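Local coordinates for protein 2-hydroxyethylphosphonate dioxygenase (Streptomyces viridochromogenes, PDB 4YAR) that catalyses the iron-dependent oxidative cleavage of 2-hydroxyethylphosphonate by dioxygen to hydroxymethylphosphonate and formate, a step in bialaphos biosynthesis, at residues A[145-150]-A[172-177]; A[293-296]-A[301-304]; A[160-165]-A[305-310]; A[198-203]-A[331-336]. The protein carries 1 engineered substitution. All blocks are in the same frame, centred on the assembly; numbering follows the deposited sequence.

Contact 1: residues A[145-150]-A[172-177]; sequences GRWGEE and DSYVHP. Engineered in segment 172-177: H176 (natural residue Glu).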
loop_
_atom_site.group_PDB
_atom_site.type_symbol
_atom_site.label_atom_id
_atom_site.label_comp_id
_atom_site.label_asym_id
_atom_site.label_seq_id
_atom_site.Cartn_x
_atom_site.Cartn_y
_atom_site.Cartn_z
ATOM N N GLY A 145 14.927 18.749 -3.574
ATOM C CA GLY A 145 13.931 18.011 -4.288
ATOM C C GLY A 145 13.458 18.762 -5.516
ATOM O O GLY A 145 13.238 19.986 -5.448
ATOM N N ARG A 146 13.366 18.042 -6.623
ATOM C CA ARG A 146 12.865 18.575 -7.920
ATOM C C ARG A 146 11.665 17.792 -8.421
ATOM O O ARG A 146 11.723 16.543 -8.506
ATOM C CB ARG A 146 13.965 18.563 -8.984
ATOM C CG ARG A 146 13.658 19.325 -10.262
ATOM C CD ARG A 146 14.751 19.137 -11.303
ATOM N NE ARG A 146 14.398 19.786 -12.573
ATOM C CZ ARG A 146 15.103 19.693 -13.685
ATOM N NH1 ARG A 146 16.219 18.945 -13.719
ATOM N NH2 ARG A 146 14.685 20.351 -14.774
ATOM N N TRP A 147 10.589 18.523 -8.776
ATOM C CA TRP A 147 9.305 17.928 -9.238
ATOM C C TRP A 147 8.759 18.505 -10.547
ATOM O O TRP A 147 7.582 18.343 -10.815
ATOM C CB TRP A 147 8.181 18.065 -8.169
ATOM C CG TRP A 147 8.629 17.450 -6.971
ATOM C CD1 TRP A 147 8.792 16.088 -6.760
ATOM C CD2 TRP A 147 9.248 18.100 -5.859
ATOM N NE1 TRP A 147 9.412 15.880 -5.544
ATOM C CE2 TRP A 147 9.723 17.093 -4.992
ATOM C CE3 TRP A 147 9.444 19.435 -5.506
ATOM C CZ2 TRP A 147 10.346 17.391 -3.772
ATOM C CZ3 TRP A 147 10.020 19.712 -4.306
ATOM C CH2 TRP A 147 10.476 18.700 -3.446
ATOM N N GLY A 148 9.608 19.116 -11.367
ATOM C CA GLY A 148 9.166 19.770 -12.638
ATOM C C GLY A 148 10.372 20.264 -13.442
ATOM O O GLY A 148 11.503 20.332 -12.946
ATOM N N GLU A 149 10.113 20.594 -14.701
ATOM C CA GLU A 149 11.124 21.011 -15.619
ATOM C C GLU A 149 11.650 22.362 -15.264
ATOM O O GLU A 149 12.853 22.569 -15.179
ATOM C CB GLU A 149 10.544 21.019 -17.026
ATOM C CG GLU A 149 10.279 19.610 -17.532
ATOM C CD GLU A 149 11.517 18.895 -18.026
ATOM O OE1 GLU A 149 12.555 19.549 -18.267
ATOM O OE2 GLU A 149 11.439 17.670 -18.218
ATOM N N GLU A 150 10.729 23.273 -15.033
ATOM C CA GLU A 150 11.030 24.641 -14.715
ATOM C C GLU A 150 11.339 24.716 -13.188
ATOM O O GLU A 150 10.695 24.037 -12.417
ATOM C CB GLU A 150 9.784 25.487 -15.151
ATOM C CG GLU A 150 9.944 26.996 -15.374
ATOM C CD GLU A 150 8.589 27.735 -15.436
ATOM O OE1 GLU A 150 7.697 27.304 -16.200
ATOM O OE2 GLU A 150 8.406 28.750 -14.726
ATOM N N ASP A 172 13.162 16.031 7.080
ATOM C CA ASP A 172 11.875 16.323 6.479
ATOM C C ASP A 172 11.375 15.084 5.724
ATOM O O ASP A 172 12.193 14.243 5.204
ATOM C CB ASP A 172 12.001 17.490 5.470
ATOM C CG ASP A 172 12.238 18.892 6.086
ATOM O OD1 ASP A 172 12.117 19.145 7.296
ATOM O OD2 ASP A 172 12.638 19.801 5.299
ATOM N N SER A 173 10.052 15.007 5.550
ATOM C CA SER A 173 9.448 13.975 4.733
ATOM C C SER A 173 8.318 14.532 3.934
ATOM O O SER A 173 7.765 15.555 4.304
ATOM C CB SER A 173 8.962 12.777 5.591
ATOM O OG SER A 173 8.060 13.223 6.589
ATOM N N TYR A 174 7.981 13.877 2.852
ATOM C CA TYR A 174 6.813 14.219 2.091
ATOM C C TYR A 174 6.273 13.023 1.293
ATOM O O TYR A 174 6.991 12.022 1.024
ATOM C CB TYR A 174 7.089 15.401 1.142
ATOM C CG TYR A 174 7.845 15.020 -0.121
ATOM C CD1 TYR A 174 9.181 14.630 -0.109
ATOM C CD2 TYR A 174 7.190 15.074 -1.364
ATOM C CE1 TYR A 174 9.834 14.274 -1.273
ATOM C CE2 TYR A 174 7.837 14.746 -2.522
ATOM C CZ TYR A 174 9.157 14.361 -2.496
ATOM O OH TYR A 174 9.738 13.996 -3.700
ATOM N N VAL A 175 5.050 13.200 0.800
ATOM C CA VAL A 175 4.424 12.214 -0.038
ATOM C C VAL A 175 4.435 12.736 -1.442
ATOM O O VAL A 175 3.886 13.809 -1.731
ATOM C CB VAL A 175 2.995 11.927 0.316
ATOM C CG1 VAL A 175 2.446 10.929 -0.719
ATOM C CG2 VAL A 175 2.942 11.363 1.714
ATOM N N HIS A 176 4.974 11.866 -2.287
ATOM C CA HIS A 176 5.157 12.102 -3.683
ATOM C C HIS A 176 3.862 11.634 -4.336
ATOM O O HIS A 176 3.311 10.538 -4.048
ATOM C CB HIS A 176 6.422 11.365 -4.173
ATOM C CG HIS A 176 6.763 11.626 -5.597
ATOM N ND1 HIS A 176 6.884 12.898 -6.119
ATOM C CD2 HIS A 176 6.996 10.772 -6.621
ATOM C CE1 HIS A 176 7.173 12.811 -7.405
ATOM N NE2 HIS A 176 7.280 11.531 -7.722
ATOM N N PRO A 177 3.307 12.501 -5.177
ATOM C CA PRO A 177 2.115 12.017 -5.811
ATOM C C PRO A 177 2.419 11.011 -6.937
ATOM O O PRO A 177 3.508 11.007 -7.476
ATOM C CB PRO A 177 1.487 13.287 -6.382
ATOM C CG PRO A 177 2.594 14.272 -6.560
ATOM C CD PRO A 177 3.672 13.884 -5.596
#
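W147 presents the NE1 edge of its indole to the hydroxyl of Y174. The resulting hydrogen bond, W147 NE1 to Y174 OH, is 2.7 Å long with an N-H...O angle of 149°, and the oxygen stays near the indole plane. The same hydroxyl is also hydrogen-bonded to the hydroxyl of Y184, so this buried oxygen has two partners. Behind the bond the rings close up: W147 CZ2 comes within 3.5 Å of Y174 CZ, and the six-membered ring of the indole turns its edge to the tyrosine face in an offset edge-to-face stack, the planes 71° apart. Y174 reaches this place because its CG sits between the backbone N and the carbonyl carbon (chi1 78°).

H176 completes an aromatic cluster where the ends of strands 143-146 and 173-176, from two different sheets, approach. It is an engineered histidine in place of Glu, at a substrate-binding position, modelled in two conformers. In one of them W147 CD1 meets H176 CE1 rim to rim at 3.7 Å, a contact that stays tentative because it depends on which copy is taken.

The loop side is looser. R146 points the other way from the cluster, and its guanidinium holds the loop through NE to G148 O (3.0 Å) and NH2 to E149 O (2.9 Å), while the carboxylates of E149 and E150 lie on the exposed side.

Contact 2: residues A[293-296]-A[301-304]; sequences ADDQ and GKTW. With NA (sodium ion), chain L.
K302 stretches its whole side chain across to D294 and D295, and its ammonium group does all the touching. Starting at CB, which points toward 293-296, the chain places CG anti to the backbone N (chi1 -155°) and then runs on fully extended. CB, CG, CD and CE serve as a straight arm: none of them touches the other segment, though the side chain packs on H330. At the tip, NZ is 3.3 Å from D295 O, a weak hydrogen bond to a backbone carbonyl, and 3.7 Å from D294 CB. The two carboxylates stand a little farther off, with D295 OD1 4.4 Å and D294 OD2 4.6 Å from K302 NZ, beyond a salt bridge. They would still favour the positive charge electrostatically, probably weakly at such an exposed place.

Beside the lysine lies a sodium ion. Q296 folds at chi2 (-70°) to bring OE1 within 2.2 Å of the sodium, and H330 ND1 supplies the other protein ligand. Waters fill out the shell, but one of them is modelled too close to the metal to be trusted, and Q296 itself is poorly ordered, so the coordination is known only in outline. H330 ties the site back to the chain, because its NE2 is hydrogen-bonded to D294 O.

Both segments belong to the long linker between helix 270-283 and helix 307-312. Its far end settles on strand 173-176, where T303 OG1 weakly bonds V175 N and the W304 ring meets that of Y174.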
loop_
_atom_site.group_PDB
_atom_site.type_symbol
_atom_site.label_atom_id
_atom_site.label_comp_id
_atom_site.label_asym_id
_atom_site.label_seq_id
_atom_site.Cartn_x
_atom_site.Cartn_y
_atom_site.Cartn_z
ATOM N N ALA A 293 -14.531 13.345 -0.216
ATOM C CA ALA A 293 -13.158 13.399 0.200
ATOM C C ALA A 293 -12.615 14.838 -0.112
ATOM O O ALA A 293 -13.236 15.653 -0.849
ATOM C CB ALA A 293 -12.382 12.342 -0.581
ATOM N N ASP A 294 -11.453 15.163 0.421
ATOM C CA ASP A 294 -10.860 16.473 0.146
ATOM C C ASP A 294 -10.528 16.711 -1.322
ATOM O O ASP A 294 -10.227 15.769 -2.056
ATOM C CB ASP A 294 -9.655 16.643 1.030
ATOM C CG ASP A 294 -10.043 16.573 2.472
ATOM O OD1 ASP A 294 -11.086 17.185 2.773
ATOM O OD2 ASP A 294 -9.380 15.869 3.273
ATOM N N ASP A 295 -10.682 17.965 -1.762
ATOM C CA ASP A 295 -10.259 18.363 -3.100
ATOM C C ASP A 295 -8.788 18.007 -3.141
ATOM O O ASP A 295 -8.113 18.033 -2.119
ATOM C CB ASP A 295 -10.525 19.871 -3.403
ATOM C CG ASP A 295 -9.715 20.866 -2.476
ATOM O OD1 ASP A 295 -9.083 20.437 -1.478
ATOM O OD2 ASP A 295 -9.705 22.098 -2.759
ATOM N N GLN A 296 -8.288 17.636 -4.299
ATOM C CA GLN A 296 -6.909 17.189 -4.377
ATOM C C GLN A 296 -5.962 18.378 -4.676
ATOM O O GLN A 296 -6.422 19.382 -5.196
ATOM C CB GLN A 296 -6.863 16.124 -5.440
ATOM C CG GLN A 296 -7.029 14.712 -4.882
ATOM C CD GLN A 296 -5.835 14.249 -4.063
ATOM O OE1 GLN A 296 -5.341 14.970 -3.186
ATOM N NE2 GLN A 296 -5.352 13.053 -4.348
ATOM N N GLY A 301 3.346 20.779 -1.214
ATOM C CA GLY A 301 3.027 21.605 -0.044
ATOM C C GLY A 301 2.062 21.011 0.968
ATOM O O GLY A 301 2.301 21.131 2.167
ATOM N N LYS A 302 0.990 20.347 0.526
ATOM C CA LYS A 302 -0.029 19.871 1.450
ATOM C C LYS A 302 0.519 18.769 2.317
ATOM O O LYS A 302 0.180 18.707 3.462
ATOM C CB LYS A 302 -1.320 19.385 0.737
ATOM C CG LYS A 302 -2.636 19.432 1.559
ATOM C CD LYS A 302 -3.684 18.463 0.942
ATOM C CE LYS A 302 -5.160 18.552 1.438
ATOM N NZ LYS A 302 -6.194 17.803 0.589
ATOM N N THR A 303 1.347 17.864 1.797
ATOM C CA THR A 303 1.709 16.733 2.669
ATOM C C THR A 303 3.050 16.973 3.364
ATOM O O THR A 303 3.432 16.265 4.364
ATOM C CB THR A 303 1.831 15.436 1.874
ATOM O OG1 THR A 303 2.806 15.634 0.848
ATOM C CG2 THR A 303 0.555 15.110 1.246
ATOM N N TRP A 304 3.797 17.896 2.814
ATOM C CA TRP A 304 5.139 18.204 3.329
ATOM C C TRP A 304 5.185 18.214 4.859
ATOM O O TRP A 304 4.425 18.947 5.508
ATOM C CB TRP A 304 5.547 19.550 2.858
ATOM C CG TRP A 304 7.034 19.876 3.013
ATOM C CD1 TRP A 304 7.646 20.505 4.061
ATOM C CD2 TRP A 304 8.056 19.560 2.078
ATOM N NE1 TRP A 304 9.001 20.648 3.792
ATOM C CE2 TRP A 304 9.273 20.045 2.595
ATOM C CE3 TRP A 304 8.068 18.895 0.832
ATOM C CZ2 TRP A 304 10.470 19.930 1.906
ATOM C CZ3 TRP A 304 9.262 18.776 0.163
ATOM C CH2 TRP A 304 10.448 19.290 0.698
HETATM NA NA NA L . -4.096 14.848 -1.322
HETATM O O HOH W 1 -2.788 12.673 -2.016
HETATM O O HOH W 2 -4.619 16.747 -0.977
HETATM O O HOH W 3 -3.685 13.476 -1.193
HETATM O O HOH W 4 -4.295 13.982 1.124
#

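Contact 3: residues A[160-165]-A[305-310]; sequences HANHGG and TTIEDS. With CD (cadmium ion), chain H.
The amide nitrogen ND2 of N162 has two carbonyl partners, G165 O at 3.2 Å and I169 O, and beside it lies the CG2 methyl of I307, 4.0 Å from N162 CG. The other end of the amide makes an Asx turn: N162 OD1 accepts from G164 N at 2.8 Å, the donor standing above the carbonyl plane. With both ends engaged, the amide is fixed in rotation, and the I307 methyl lies against it.

I307 sends its two branches to different parts of the loop. CG2, anti to the backbone N, goes to the N162 amide, while CG1, anti to the carbonyl carbon (chi1 -68°), carries CD1 onto the peptide between A161 and N162, 3.6 Å from N162 N, and up to CB of H160. I307 is the first residue of helix 307-312, whose start is closed by a capping box. T306 OG1 accepts from D309 N, and D309 OD2 accepts in return from T306 N at 2.9 Å with a nearly straight angle of 172°. D172 joins the two sides, its OD1 taking the backbone N of I307 and its OD2 that of H160.

On the far flank of the 160-165 loop sits a cadmium ion, bound by H160 ND1 and H163 NE2. D142, in the turn between strands 133-140 and 143-146, supplies further ligands. The catalytic iron site, with H129 and H182, lies apart and here also holds cadmium; this ion is probably adventitious. Above the H163 ring, A161 O hangs 3.2 Å over its centre while accepting a hydrogen bond from a cadmium-bound water.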
loop_
_atom_site.group_PDB
_atom_site.type_symbol
_atom_site.label_atom_id
_atom_site.label_comp_id
_atom_site.label_asym_id
_atom_site.label_seq_id
_atom_site.Cartn_x
_atom_site.Cartn_y
_atom_site.Cartn_z
ATOM N N HIS A 160 15.207 19.138 4.251
ATOM C CA HIS A 160 16.229 19.348 5.244
ATOM C C HIS A 160 16.514 18.027 5.956
ATOM O O HIS A 160 15.648 17.165 6.089
ATOM C CB HIS A 160 15.774 20.395 6.259
ATOM C CG HIS A 160 15.866 21.804 5.754
ATOM N ND1 HIS A 160 17.010 22.571 5.862
ATOM C CD2 HIS A 160 15.008 22.516 4.985
ATOM C CE1 HIS A 160 16.815 23.730 5.245
ATOM N NE2 HIS A 160 15.614 23.717 4.700
ATOM N N ALA A 161 17.732 17.910 6.421
ATOM C CA ALA A 161 18.129 16.925 7.372
ATOM C C ALA A 161 18.161 17.585 8.713
ATOM O O ALA A 161 18.459 18.729 8.816
ATOM C CB ALA A 161 19.521 16.407 7.054
ATOM N N ASN A 162 17.930 16.804 9.756
ATOM C CA ASN A 162 18.007 17.313 11.133
ATOM C C ASN A 162 19.496 17.505 11.493
ATOM O O ASN A 162 20.248 16.526 11.460
ATOM C CB ASN A 162 17.371 16.340 12.061
ATOM C CG ASN A 162 17.225 16.868 13.465
ATOM O OD1 ASN A 162 17.735 17.902 13.781
ATOM N ND2 ASN A 162 16.585 16.099 14.325
ATOM N N HIS A 163 19.875 18.759 11.830
ATOM C CA HIS A 163 21.230 19.049 12.269
ATOM C C HIS A 163 21.365 19.071 13.817
ATOM O O HIS A 163 22.485 19.234 14.344
ATOM C CB HIS A 163 21.731 20.351 11.695
ATOM C CG HIS A 163 21.329 20.578 10.275
ATOM N ND1 HIS A 163 21.752 19.766 9.238
ATOM C CD2 HIS A 163 20.564 21.545 9.728
ATOM C CE1 HIS A 163 21.226 20.221 8.105
ATOM N NE2 HIS A 163 20.521 21.325 8.384
ATOM N N GLY A 164 20.237 18.991 14.522
ATOM C CA GLY A 164 20.176 19.296 15.968
ATOM C C GLY A 164 20.293 18.040 16.740
ATOM O O GLY A 164 20.817 17.071 16.270
ATOM N N GLY A 165 19.765 18.049 17.946
ATOM C CA GLY A 165 19.551 16.836 18.659
ATOM C C GLY A 165 18.222 16.190 18.175
ATOM O O GLY A 165 17.412 16.718 17.307
ATOM N N THR A 305 6.131 17.502 5.442
ATOM C CA THR A 305 6.247 17.421 6.906
ATOM C C THR A 305 7.700 17.755 7.307
ATOM O O THR A 305 8.651 17.080 6.888
ATOM C CB THR A 305 5.878 16.056 7.421
ATOM O OG1 THR A 305 4.524 15.791 7.079
ATOM C CG2 THR A 305 6.044 15.889 8.898
ATOM N N THR A 306 7.842 18.831 8.077
ATOM C CA THR A 306 9.181 19.309 8.455
ATOM C C THR A 306 9.668 18.551 9.679
ATOM O O THR A 306 8.914 17.889 10.365
ATOM C CB THR A 306 9.193 20.807 8.824
ATOM O OG1 THR A 306 8.347 21.022 9.960
ATOM C CG2 THR A 306 8.717 21.647 7.694
ATOM N N ILE A 307 10.959 18.700 9.973
ATOM C CA ILE A 307 11.510 18.172 11.214
ATOM C C ILE A 307 10.685 18.671 12.424
ATOM O O ILE A 307 10.353 17.908 13.337
ATOM C CB ILE A 307 12.957 18.627 11.334
ATOM C CG1 ILE A 307 13.807 17.931 10.237
ATOM C CG2 ILE A 307 13.538 18.231 12.632
ATOM C CD1 ILE A 307 14.924 18.815 9.705
ATOM N N GLU A 308 10.392 19.945 12.424
ATOM C CA GLU A 308 9.686 20.544 13.534
ATOM C C GLU A 308 8.281 20.023 13.632
ATOM O O GLU A 308 7.811 19.747 14.752
ATOM C CB GLU A 308 9.690 22.058 13.452
ATOM C CG GLU A 308 11.063 22.588 13.813
ATOM C CD GLU A 308 11.207 24.099 13.694
ATOM O OE1 GLU A 308 10.670 24.695 12.713
ATOM O OE2 GLU A 308 11.887 24.671 14.586
ATOM N N ASP A 309 7.607 19.840 12.492
ATOM C CA ASP A 309 6.313 19.126 12.519
ATOM C C ASP A 309 6.487 17.774 13.215
ATOM O O ASP A 309 5.678 17.343 14.066
ATOM C CB ASP A 309 5.725 18.835 11.087
ATOM C CG ASP A 309 5.274 20.065 10.287
ATOM O OD1 ASP A 309 4.797 21.108 10.822
ATOM O OD2 ASP A 309 5.383 20.021 9.020
ATOM N N SER A 310 7.489 16.979 12.825
ATOM C CA SER A 310 7.606 15.679 13.420
ATOM C C SER A 310 7.917 15.782 14.949
ATOM O O SER A 310 7.388 15.032 15.755
ATOM C CB SER A 310 8.681 14.814 12.706
ATOM O OG SER A 310 8.281 14.624 11.397
HETATM CD CD CD H . 19.066 22.203 6.957
HETATM O O HOH W 5 17.571 21.478 8.956
#

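Contact 4: residues A[198-203]-A[331-336]; sequences TAQSNI and LPDLVG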
loop_
_atom_site.group_PDB
_atom_site.type_symbol
_atom_site.label_atom_id
_atom_site.label_comp_id
_atom_site.label_asym_id
_atom_site.label_seq_id
_atom_site.Cartn_x
_atom_site.Cartn_y
_atom_site.Cartn_z
ATOM N N THR A 198 7.485 3.102 -1.368
ATOM C CA THR A 198 6.284 3.095 -2.200
ATOM C C THR A 198 5.205 2.178 -1.593
ATOM O O THR A 198 5.458 1.287 -0.812
ATOM C CB THR A 198 6.612 2.611 -3.587
ATOM O OG1 THR A 198 6.969 1.231 -3.470
ATOM C CG2 THR A 198 7.741 3.407 -4.262
ATOM N N ALA A 199 3.963 2.499 -1.828
ATOM C CA ALA A 199 2.902 1.562 -1.451
ATOM C C ALA A 199 2.368 1.044 -2.762
ATOM O O ALA A 199 2.522 1.704 -3.772
ATOM C CB ALA A 199 1.815 2.305 -0.701
ATOM N N GLN A 200 1.612 -0.050 -2.695
ATOM C CA GLN A 200 0.782 -0.509 -3.841
ATOM C C GLN A 200 -0.162 0.564 -4.269
ATOM O O GLN A 200 -0.723 1.276 -3.462
ATOM C CB GLN A 200 0.014 -1.806 -3.484
ATOM C CG GLN A 200 -1.340 -1.640 -2.743
ATOM C CD GLN A 200 -1.291 -0.947 -1.358
ATOM O OE1 GLN A 200 -0.256 -0.932 -0.647
ATOM N NE2 GLN A 200 -2.448 -0.413 -0.944
ATOM N N SER A 201 -0.350 0.715 -5.573
ATOM C CA SER A 201 -1.357 1.612 -6.098
ATOM C C SER A 201 -2.697 0.869 -6.034
ATOM O O SER A 201 -2.850 -0.226 -6.520
ATOM C CB SER A 201 -1.089 1.989 -7.538
ATOM O OG SER A 201 -2.172 2.709 -8.042
ATOM N N ASN A 202 -3.676 1.474 -5.426
ATOM C CA ASN A 202 -4.967 0.829 -5.345
ATOM C C ASN A 202 -5.792 0.962 -6.597
ATOM O O ASN A 202 -6.892 0.421 -6.632
ATOM C CB ASN A 202 -5.788 1.389 -4.139
ATOM C CG ASN A 202 -5.213 0.939 -2.803
ATOM O OD1 ASN A 202 -4.827 -0.211 -2.660
ATOM N ND2 ASN A 202 -5.178 1.824 -1.821
ATOM N N ILE A 203 -5.307 1.735 -7.569
ATOM C CA ILE A 203 -6.014 1.911 -8.866
ATOM C C ILE A 203 -5.382 0.908 -9.865
ATOM O O ILE A 203 -5.844 0.690 -11.004
ATOM C CB ILE A 203 -5.943 3.419 -9.276
ATOM C CG1 ILE A 203 -6.939 3.754 -10.366
ATOM C CG2 ILE A 203 -4.539 3.861 -9.634
ATOM C CD1 ILE A 203 -8.355 3.724 -9.816
ATOM N N LEU A 331 -4.371 8.727 0.697
ATOM C CA LEU A 331 -3.553 7.543 0.555
ATOM C C LEU A 331 -3.546 6.889 1.941
ATOM O O LEU A 331 -2.480 6.794 2.596
ATOM C CB LEU A 331 -2.114 7.878 0.092
ATOM C CG LEU A 331 -2.031 8.390 -1.353
ATOM C CD1 LEU A 331 -0.699 9.062 -1.654
ATOM C CD2 LEU A 331 -2.361 7.278 -2.337
ATOM N N PRO A 332 -4.712 6.365 2.376
ATOM C CA PRO A 332 -4.804 5.771 3.715
ATOM C C PRO A 332 -3.959 4.556 3.998
ATOM O O PRO A 332 -3.760 4.217 5.181
ATOM C CB PRO A 332 -6.268 5.373 3.831
ATOM C CG PRO A 332 -6.965 6.117 2.749
ATOM C CD PRO A 332 -5.985 6.308 1.667
ATOM N N ASP A 333 -3.527 3.840 2.986
ATOM C CA ASP A 333 -2.750 2.611 3.204
ATOM C C ASP A 333 -1.206 2.829 3.254
ATOM O O ASP A 333 -0.486 1.852 3.411
ATOM C CB ASP A 333 -3.017 1.633 2.110
ATOM C CG ASP A 333 -4.511 1.181 2.029
ATOM O OD1 ASP A 333 -5.248 1.288 2.997
ATOM O OD2 ASP A 333 -4.920 0.724 0.948
ATOM N N LEU A 334 -0.754 4.077 3.116
ATOM C CA LEU A 334 0.670 4.492 3.174
ATOM C C LEU A 334 0.991 5.217 4.487
ATOM O O LEU A 334 0.405 6.259 4.812
ATOM C CB LEU A 334 0.951 5.369 1.956
ATOM C CG LEU A 334 2.349 5.967 1.757
ATOM C CD1 LEU A 334 3.370 4.841 1.751
ATOM C CD2 LEU A 334 2.424 6.756 0.440
ATOM N N VAL A 335 1.883 4.661 5.309
ATOM C CA VAL A 335 2.064 5.247 6.613
ATOM C C VAL A 335 3.566 5.271 6.852
ATOM O O VAL A 335 4.317 4.355 6.374
ATOM C CB VAL A 335 1.368 4.406 7.738
ATOM C CG1 VAL A 335 1.733 4.915 9.079
ATOM C CG2 VAL A 335 -0.170 4.420 7.617
ATOM N N GLY A 336 3.999 6.252 7.624
ATOM C CA GLY A 336 5.443 6.336 8.064
ATOM C C GLY A 336 5.584 6.928 9.408
ATOM O O GLY A 336 4.978 7.966 9.670
#
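A199 turns its CB toward L334, whose CD1 lies 3.9 Å away; this small apolar touch also has I134 of strand 133-140 beside L334. Next, Q200 bends at chi2 (-61°), which carries its amide across D333 at about a right angle. NE2 donates to N202 OD1 at 2.9 Å, almost straight at 171° and in the glutamine amide plane, and stands 3.3 Å from D333 OD2. The other end of the amide, OE1, takes G408 N. S201 faces away; its OG accepts a weak bond from I203 N, a cap ahead of helix 204-210. N202 then closes the network: ND2 gives D333 OD2 a bond of 3.0 Å, arriving from above the carboxylate plane, with the two planes 84° apart. D333 OD1 is taken by Y413 N at the head of helix 413-420, so each carboxylate oxygen is used.

D333 is the third residue of a type I turn, L331 to L334, leading straight into strand 335-343. The contact thus joins the exit of strand 192-198, in the six-stranded sheet, to the entry of a strand in the seven-stranded sheet, consistent with the paired cupin-type beta domains of this enzyme.

How the contacts relate
Contact 1 is fully buried and contact 2 lies at the surface, with contacts 3 and 4 between them. Their chemistry follows: an aromatic cluster in the first, an exposed lysine and a hydrated sodium ion in the second, a methyl on a peptide beside cadmium in the third, and an amide-carboxylate network in the fourth. Strand 173-176 is the common element. It forms one side of contact 1, bonds T305 of contact 3 through S173 O, and touches L331 of contact 4 with V175. W304 of contact 2 also packs on W147 of contact 1. Segments 301-304 and 305-310 run on continuously, whereas contact 4 touches neither contact 2 nor contact 3 and lies nearest the chain's centre.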